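Local coordinates for protein thiosulfate sulfurtransferase (Pseudomonas aeruginosa, PDB 1YT8) that probably catalyses the transfer of sulfur from thiosulfate to cyanide, and folds into four rhodanese-like domains in a single chain, at residues Q37-F42 / T67-G72; S99-R102 / E107-R110; I167-A172 / A179-D184. One frame throughout, in Å; residues are numbered along the deposited sequence.

Interaction 1 (Q37-F42 / T67-G72); sequences QAHPLF and TVYDDG
At the end of the central strand of the first rhodanese-like domain, Tyr69 reaches across to Pro40 and His39 in the loop between helix 32-35 and strand 44-45. Tyr69 CG lies between the backbone N and the carbonyl carbon (chi1 79°) and CB is directed toward the loop, which brings the hydroxyl to Pro40. Tyr69 OH lies 3.1 Å from Pro40 CD and 3.2 Å from His39 CB, close packing around a buried hydroxyl that also makes a weak hydrogen bond with Asp28 OD2. Pro40 and Tyr69 approach from opposite directions, and Pro40 CD stands 3.7 Å from Tyr69 CZ. In this parallel sheet strand 66-69 lies between strands 91-94 and 25-28, and Leu26 of the latter lies against both Pro40 and Tyr69. The chain leaves the sheet at Asp70, which by topology corresponds to Cys193, the residue that follows strand 188-192 in the second domain and lines the sulfite pocket. An Asx turn forms there: Asp70 OD1 accepts from Gly72 N at 2.9 Å, and Asp70 OD2 accepts from Ala76 N. The His39 ring leads away from Tyr69: His39 ND1 donates to Pro40 O at 2.8 Å, nearly straight at 168°, with the oxygen close to the imidazole plane. His39 NE2 is bonded to Asp111 O. Carbonyl oxygens at both nitrogens fix the rotation of the ring and would favour its protonated form.

Interaction 2 (S99-R102 / E107-R110); sequences SGWR and ELFR
Trp101 and Leu108 form the tight side of this contact, the two side chains lying alongside and running opposite ways as the indole settles against the chain that follows the helix. Leu108 CD2 comes within 3.6 Å of Trp101 CD1. Beside it the indole donates its one N-H to the backbone, Trp101 NE1 to Glu107 O at 3.0 Å. The bond is bent, with an N-H...O angle of 142°, and the donor sits above the carbonyl plane. Trp101 CG lies anti to the backbone N (chi1 -176°), which carries the indole off the helix toward residues 107 and 108. Helix 97-103 follows strand 91-94, the last strand of the first rhodanese-like sheet, and after a short connection the chain veers off across the helix end. The buried indole also meets Phe11 edge-to-face and packs on Pro40. The outer side is looser. The chain of Arg102, exposed, runs roughly perpendicular to that of Leu108 and offers it aliphatic and guanidinium atoms alike: Leu108 CD1 is 3.8 Å from Arg102 CB and equally 3.8 Å from Arg102 NE, without a polar bond between the two residues. Glu107 CB points away from helix 97-103, and Glu107 OE2 forms a salt bridge with Arg520 of helix 514-521.

Interaction 3 (I167-A172 / A179-D184); sequences ISVPGA and AELAPD
No ring or other flat group takes part where Leu181 meets Val169 and Ile167; methyl groups make the contact, with no face or edge to cover. It lies in the second rhodanese-like domain, on the beta-alpha-beta crossover that leaves edge strand 167-168, runs through helix 174-181 and returns to the sheet as the parallel strand 188-192. Strand 147-151 separates these two strands, so the connection passes over it, and Leu150 of that strand touches Ile167, Val169 and Leu181 alike. The three side chains therefore meet over a shared apolar patch of the sheet. On the strand side, Ile167 and Val169 both point toward the helix end, whereas Ser168 between them points away, and its side chain touches Phe155 and Tyr158 of helix 155-160. Backbone bonds from Ile167 to Ile149 and Asp151, and from Val169 to Asp151, keep this run in line with its neighbour.

Leu181 is the last residue of its helix, and Ala182 is the first to leave helical geometry. Glu180, just before Leu181, is bonded through OE2 to Ser244 N and Thr247 OG1. The Leu181 chain is extended at its second torsion (chi2 175°), which pushes CD1 to full reach, tip to tip with Val169. Val169 has CG1 anti to its backbone N (chi1 -172°), leaving CG2 as the branch that takes the touch. Leu181 CD1 lies 3.5 Å from Val169 CG2, a close methyl contact, but 4.4 Å from Ile167 CG2.

How the interactions relate
From the N terminus, interaction 1 closes the excursion from the loop after helix 32-35, through strand 44-45 and helix 51-58, to central strand 66-69. Interaction 2 closes a short loop of four residues between segments 99-102 and 107-110, and interaction 3 a similarly short one in the next domain. The three run in series; none nests or crosses. Interactions 1 and 2 adjoin, centres about 7 Å apart: His39 O probably bonds Phe109 N, and Asp71 OD1 Ser99 OG. Together they join the 37-42 loop, strand 66-69, helix 97-103 and the chain leading to helix 114-127. Interaction 3, its centre about 39 Å from that of interaction 1, ties edge strand 167-168 to the end of helix 174-181.

Interaction 1 (Q37-F42 / T67-G72)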
loop_
_atom_site.group_PDB
_atom_site.type_symbol
_atom_site.label_atom_id
_atom_site.label_comp_id
_atom_site.label_asym_id
_atom_site.label_seq_id
_atom_site.Cartn_x
_atom_site.Cartn_y
_atom_site.Cartn_z
ATOM N N GLN A 37 5.009 4.415 -14.263
ATOM C CA GLN A 37 4.856 4.695 -15.690
ATOM C C GLN A 37 4.704 3.422 -16.518
ATOM O O GLN A 37 4.086 3.442 -17.584
ATOM C CB GLN A 37 6.044 5.511 -16.215
ATOM C CG GLN A 37 6.322 6.764 -15.397
ATOM C CD GLN A 37 5.064 7.573 -15.110
ATOM O OE1 GLN A 37 4.847 8.031 -13.984
ATOM N NE2 GLN A 37 4.231 7.756 -16.128
ATOM N N ALA A 38 5.260 2.316 -16.027
ATOM C CA ALA A 38 5.176 1.042 -16.734
ATOM C C ALA A 38 5.757 -0.120 -15.931
ATOM O O ALA A 38 6.904 -0.072 -15.485
ATOM C CB ALA A 38 5.889 1.145 -18.082
ATOM N N HIS A 39 4.961 -1.169 -15.756
ATOM C CA HIS A 39 5.407 -2.345 -15.022
ATOM C C HIS A 39 4.475 -3.521 -15.258
ATOM O O HIS A 39 3.309 -3.339 -15.605
ATOM C CB HIS A 39 5.489 -2.036 -13.520
ATOM C CG HIS A 39 4.174 -1.686 -12.893
ATOM N ND1 HIS A 39 3.239 -2.636 -12.542
ATOM C CD2 HIS A 39 3.649 -0.491 -12.529
ATOM C CE1 HIS A 39 2.197 -2.043 -11.986
ATOM N NE2 HIS A 39 2.421 -0.742 -11.966
ATOM N N PRO A 40 4.993 -4.752 -15.110
ATOM C CA PRO A 40 4.159 -5.942 -15.310
ATOM C C PRO A 40 3.042 -5.947 -14.271
ATOM O O PRO A 40 3.203 -5.408 -13.177
ATOM C CB PRO A 40 5.146 -7.090 -15.111
ATOM C CG PRO A 40 6.438 -6.502 -15.603
ATOM C CD PRO A 40 6.412 -5.125 -14.979
ATOM N N LEU A 41 1.920 -6.564 -14.613
ATOM C CA LEU A 41 0.764 -6.621 -13.720
ATOM C C LEU A 41 1.052 -7.004 -12.269
ATOM O O LEU A 41 0.592 -6.332 -11.340
ATOM C CB LEU A 41 -0.281 -7.581 -14.293
ATOM C CG LEU A 41 -1.567 -7.768 -13.484
ATOM C CD1 LEU A 41 -2.211 -6.408 -13.213
ATOM C CD2 LEU A 41 -2.524 -8.666 -14.269
ATOM N N PHE A 42 1.813 -8.076 -12.070
ATOM C CA PHE A 42 2.106 -8.542 -10.722
ATOM C C PHE A 42 3.456 -8.149 -10.150
ATOM O O PHE A 42 3.906 -8.704 -9.139
ATOM C CB PHE A 42 1.890 -10.058 -10.653
ATOM C CG PHE A 42 0.445 -10.450 -10.791
ATOM C CD1 PHE A 42 -0.466 -10.120 -9.790
ATOM C CD2 PHE A 42 -0.025 -11.051 -11.955
ATOM C CE1 PHE A 42 -1.831 -10.376 -9.948
ATOM C CE2 PHE A 42 -1.385 -11.312 -12.126
ATOM C CZ PHE A 42 -2.292 -10.972 -11.119
ATOM N N THR A 67 12.804 -12.265 -8.517
ATOM C CA THR A 67 13.320 -11.745 -9.778
ATOM C C THR A 67 13.215 -10.219 -9.726
ATOM O O THR A 67 12.115 -9.666 -9.678
ATOM C CB THR A 67 12.511 -12.273 -10.989
ATOM O OG1 THR A 67 12.579 -13.707 -11.031
ATOM C CG2 THR A 67 13.075 -11.715 -12.293
ATOM N N VAL A 68 14.362 -9.546 -9.719
ATOM C CA VAL A 68 14.391 -8.086 -9.667
ATOM C C VAL A 68 14.618 -7.484 -11.052
ATOM O O VAL A 68 15.170 -8.135 -11.940
ATOM C CB VAL A 68 15.508 -7.572 -8.717
ATOM C CG1 VAL A 68 15.247 -8.043 -7.294
ATOM C CG2 VAL A 68 16.865 -8.068 -9.189
ATOM N N TYR A 69 14.194 -6.239 -11.240
ATOM C CA TYR A 69 14.385 -5.585 -12.528
ATOM C C TYR A 69 14.277 -4.070 -12.429
ATOM O O TYR A 69 13.768 -3.529 -11.448
ATOM C CB TYR A 69 13.347 -6.091 -13.543
ATOM C CG TYR A 69 11.964 -5.461 -13.405
ATOM C CD1 TYR A 69 11.640 -4.280 -14.083
ATOM C CD2 TYR A 69 10.999 -6.019 -12.565
ATOM C CE1 TYR A 69 10.390 -3.668 -13.924
ATOM C CE2 TYR A 69 9.743 -5.412 -12.394
ATOM C CZ TYR A 69 9.449 -4.238 -13.075
ATOM O OH TYR A 69 8.227 -3.620 -12.895
ATOM N N ASP A 70 14.786 -3.402 -13.455
ATOM C CA ASP A 70 14.709 -1.952 -13.585
ATOM C C ASP A 70 14.687 -1.733 -15.088
ATOM O O ASP A 70 14.422 -2.672 -15.836
ATOM C CB ASP A 70 15.907 -1.234 -12.942
ATOM C CG ASP A 70 17.253 -1.701 -13.477
ATOM O OD1 ASP A 70 17.326 -2.254 -14.595
ATOM O OD2 ASP A 70 18.255 -1.489 -12.763
ATOM N N ASP A 71 14.943 -0.517 -15.545
ATOM C CA ASP A 71 14.934 -0.291 -16.980
ATOM C C ASP A 71 16.308 0.141 -17.478
ATOM O O ASP A 71 16.419 1.035 -18.311
ATOM C CB ASP A 71 13.866 0.739 -17.357
ATOM C CG ASP A 71 13.594 0.775 -18.859
ATOM O OD1 ASP A 71 13.651 -0.292 -19.504
ATOM O OD2 ASP A 71 13.308 1.864 -19.390
ATOM N N GLY A 72 17.348 -0.501 -16.949
ATOM C CA GLY A 72 18.710 -0.202 -17.364
ATOM C C GLY A 72 19.519 0.735 -16.486
ATOM O O GLY A 72 20.680 1.020 -16.794
#

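Interaction 2 (S99-R102 / E107-R110)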
loop_
_atom_site.group_PDB
_atom_site.type_symbol
_atom_site.label_atom_id
_atom_site.label_comp_id
_atom_site.label_asym_id
_atom_site.label_seq_id
_atom_site.Cartn_x
_atom_site.Cartn_y
_atom_site.Cartn_z
ATOM N N SER A 99 12.410 -3.566 -20.596
ATOM C CA SER A 99 12.373 -3.676 -22.049
ATOM C C SER A 99 12.300 -5.132 -22.483
ATOM O O SER A 99 11.699 -5.456 -23.510
ATOM C CB SER A 99 13.603 -3.000 -22.663
ATOM O OG SER A 99 13.547 -1.597 -22.466
ATOM N N GLY A 100 12.915 -6.009 -21.697
ATOM C CA GLY A 100 12.892 -7.426 -22.010
ATOM C C GLY A 100 11.469 -7.948 -21.925
ATOM O O GLY A 100 11.035 -8.736 -22.764
ATOM N N TRP A 101 10.739 -7.501 -20.908
ATOM C CA TRP A 101 9.356 -7.918 -20.717
ATOM C C TRP A 101 8.496 -7.447 -21.892
ATOM O O TRP A 101 7.718 -8.216 -22.462
ATOM C CB TRP A 101 8.821 -7.340 -19.402
ATOM C CG TRP A 101 7.428 -7.780 -19.061
ATOM C CD1 TRP A 101 6.259 -7.270 -19.553
ATOM C CD2 TRP A 101 7.061 -8.829 -18.157
ATOM N NE1 TRP A 101 5.184 -7.937 -19.006
ATOM C CE2 TRP A 101 5.649 -8.899 -18.147
ATOM C CE3 TRP A 101 7.789 -9.717 -17.353
ATOM C CZ2 TRP A 101 4.947 -9.825 -17.361
ATOM C CZ3 TRP A 101 7.091 -10.641 -16.569
ATOM C CH2 TRP A 101 5.684 -10.684 -16.582
ATOM N N ARG A 102 8.652 -6.177 -22.250
ATOM C CA ARG A 102 7.907 -5.591 -23.355
ATOM C C ARG A 102 8.210 -6.311 -24.670
ATOM O O ARG A 102 7.299 -6.694 -25.402
ATOM C CB ARG A 102 8.261 -4.103 -23.493
ATOM C CG ARG A 102 7.508 -3.389 -24.605
ATOM C CD ARG A 102 8.030 -1.977 -24.848
ATOM N NE ARG A 102 7.892 -1.117 -23.676
ATOM C CZ ARG A 102 8.901 -0.747 -22.893
ATOM N NH1 ARG A 102 10.133 -1.159 -23.153
ATOM N NH2 ARG A 102 8.676 0.040 -21.849
ATOM N N GLU A 107 2.456 -7.795 -21.265
ATOM C CA GLU A 107 1.591 -6.635 -21.093
ATOM C C GLU A 107 2.181 -5.724 -20.018
ATOM O O GLU A 107 2.730 -6.203 -19.029
ATOM C CB GLU A 107 0.188 -7.098 -20.682
ATOM C CG GLU A 107 -0.883 -6.003 -20.628
ATOM C CD GLU A 107 -1.251 -5.433 -21.998
ATOM O OE1 GLU A 107 -0.950 -6.071 -23.029
ATOM O OE2 GLU A 107 -1.862 -4.346 -22.044
ATOM N N LEU A 108 2.082 -4.411 -20.219
ATOM C CA LEU A 108 2.601 -3.454 -19.246
ATOM C C LEU A 108 1.496 -2.527 -18.752
ATOM O O LEU A 108 0.590 -2.174 -19.504
ATOM C CB LEU A 108 3.749 -2.642 -19.854
ATOM C CG LEU A 108 5.050 -3.441 -20.029
ATOM C CD1 LEU A 108 6.109 -2.580 -20.712
ATOM C CD2 LEU A 108 5.542 -3.906 -18.660
ATOM N N PHE A 109 1.584 -2.132 -17.486
ATOM C CA PHE A 109 0.576 -1.275 -16.871
ATOM C C PHE A 109 1.186 -0.052 -16.206
ATOM O O PHE A 109 2.332 -0.083 -15.761
ATOM C CB PHE A 109 -0.180 -2.059 -15.794
ATOM C CG PHE A 109 -0.958 -3.236 -16.316
ATOM C CD1 PHE A 109 -2.332 -3.144 -16.503
ATOM C CD2 PHE A 109 -0.322 -4.445 -16.585
ATOM C CE1 PHE A 109 -3.070 -4.242 -16.949
ATOM C CE2 PHE A 109 -1.048 -5.553 -17.034
ATOM C CZ PHE A 109 -2.427 -5.451 -17.215
ATOM N N ARG A 110 0.418 1.028 -16.132
ATOM C CA ARG A 110 0.904 2.218 -15.448
ATOM C C ARG A 110 0.125 2.318 -14.142
ATOM O O ARG A 110 -0.745 1.482 -13.868
ATOM C CB ARG A 110 0.700 3.484 -16.286
ATOM C CG ARG A 110 -0.729 3.746 -16.701
ATOM C CD ARG A 110 -0.900 5.175 -17.213
ATOM N NE ARG A 110 -0.781 6.156 -16.136
ATOM C CZ ARG A 110 0.314 6.860 -15.866
ATOM N NH1 ARG A 110 1.413 6.708 -16.597
ATOM N NH2 ARG A 110 0.313 7.717 -14.853
#

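Interaction 3 (I167-A172 / A179-D184)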
loop_
_atom_site.group_PDB
_atom_site.type_symbol
_atom_site.label_atom_id
_atom_site.label_comp_id
_atom_site.label_asym_id
_atom_site.label_seq_id
_atom_site.Cartn_x
_atom_site.Cartn_y
_atom_site.Cartn_z
ATOM N N ILE A 167 -20.000 10.001 5.315
ATOM C CA ILE A 167 -19.591 9.386 6.577
ATOM C C ILE A 167 -18.456 8.408 6.300
ATOM O O ILE A 167 -18.562 7.573 5.407
ATOM C CB ILE A 167 -20.766 8.604 7.206
ATOM C CG1 ILE A 167 -21.953 9.548 7.418
ATOM C CG2 ILE A 167 -20.322 7.952 8.523
ATOM C CD1 ILE A 167 -23.269 8.844 7.697
ATOM N N SER A 168 -17.372 8.507 7.060
ATOM C CA SER A 168 -16.238 7.614 6.866
ATOM C C SER A 168 -16.528 6.185 7.325
ATOM O O SER A 168 -16.813 5.942 8.500
ATOM C CB SER A 168 -15.014 8.148 7.609
ATOM O OG SER A 168 -13.948 7.214 7.560
ATOM N N VAL A 169 -16.466 5.246 6.387
ATOM C CA VAL A 169 -16.687 3.834 6.683
ATOM C C VAL A 169 -15.752 3.030 5.778
ATOM O O VAL A 169 -16.164 2.542 4.719
ATOM C CB VAL A 169 -18.150 3.397 6.409
ATOM C CG1 VAL A 169 -18.371 1.973 6.922
ATOM C CG2 VAL A 169 -19.127 4.357 7.071
ATOM N N PRO A 170 -14.477 2.893 6.181
ATOM C CA PRO A 170 -13.474 2.151 5.410
ATOM C C PRO A 170 -14.005 0.820 4.883
ATOM O O PRO A 170 -14.739 0.112 5.573
ATOM C CB PRO A 170 -12.334 1.982 6.408
ATOM C CG PRO A 170 -12.410 3.253 7.196
ATOM C CD PRO A 170 -13.902 3.372 7.450
ATOM N N GLY A 171 -13.615 0.504 3.652
ATOM C CA GLY A 171 -14.044 -0.706 2.967
ATOM C C GLY A 171 -14.521 -1.938 3.718
ATOM O O GLY A 171 -15.661 -2.373 3.534
ATOM N N ALA A 172 -13.659 -2.519 4.546
ATOM C CA ALA A 172 -14.032 -3.728 5.274
ATOM C C ALA A 172 -15.097 -3.514 6.345
ATOM O O ALA A 172 -15.747 -4.466 6.769
ATOM C CB ALA A 172 -12.795 -4.368 5.892
ATOM N N ALA A 179 -25.913 -1.544 9.076
ATOM C CA ALA A 179 -27.209 -1.653 9.744
ATOM C C ALA A 179 -27.439 -0.539 10.771
ATOM O O ALA A 179 -28.580 -0.163 11.039
ATOM C CB ALA A 179 -27.341 -3.018 10.413
ATOM N N GLU A 180 -26.356 -0.012 11.335
ATOM C CA GLU A 180 -26.440 1.055 12.334
ATOM C C GLU A 180 -26.495 2.434 11.673
ATOM O O GLU A 180 -26.992 3.392 12.261
ATOM C CB GLU A 180 -25.225 1.004 13.270
ATOM C CG GLU A 180 -24.993 -0.330 13.975
ATOM C CD GLU A 180 -25.582 -0.391 15.378
ATOM O OE1 GLU A 180 -25.447 0.597 16.133
ATOM O OE2 GLU A 180 -26.160 -1.440 15.737
ATOM N N LEU A 181 -25.976 2.537 10.455
ATOM C CA LEU A 181 -25.972 3.813 9.743
ATOM C C LEU A 181 -27.183 3.970 8.824
ATOM O O LEU A 181 -27.576 5.088 8.488
ATOM C CB LEU A 181 -24.678 3.957 8.934
ATOM C CG LEU A 181 -23.390 4.009 9.765
ATOM C CD1 LEU A 181 -22.185 4.030 8.839
ATOM C CD2 LEU A 181 -23.393 5.240 10.658
ATOM N N ALA A 182 -27.774 2.845 8.429
ATOM C CA ALA A 182 -28.944 2.847 7.555
ATOM C C ALA A 182 -29.921 1.757 8.001
ATOM O O ALA A 182 -30.210 0.817 7.255
ATOM C CB ALA A 182 -28.513 2.610 6.111
ATOM N N PRO A 183 -30.455 1.880 9.229
ATOM C CA PRO A 183 -31.400 0.904 9.785
ATOM C C PRO A 183 -32.706 0.731 9.013
ATOM O O PRO A 183 -33.276 -0.361 8.988
ATOM C CB PRO A 183 -31.621 1.412 11.212
ATOM C CG PRO A 183 -31.439 2.899 11.077
ATOM C CD PRO A 183 -30.220 2.986 10.177
ATOM N N ASP A 184 -33.179 1.803 8.388
ATOM C CA ASP A 184 -34.416 1.748 7.616
ATOM C C ASP A 184 -34.102 1.131 6.250
ATOM O O ASP A 184 -33.261 1.639 5.510
ATOM C CB ASP A 184 -34.976 3.161 7.429
ATOM C CG ASP A 184 -36.427 3.164 6.982
ATOM O OD1 ASP A 184 -36.788 2.358 6.100
ATOM O OD2 ASP A 184 -37.206 3.986 7.509
#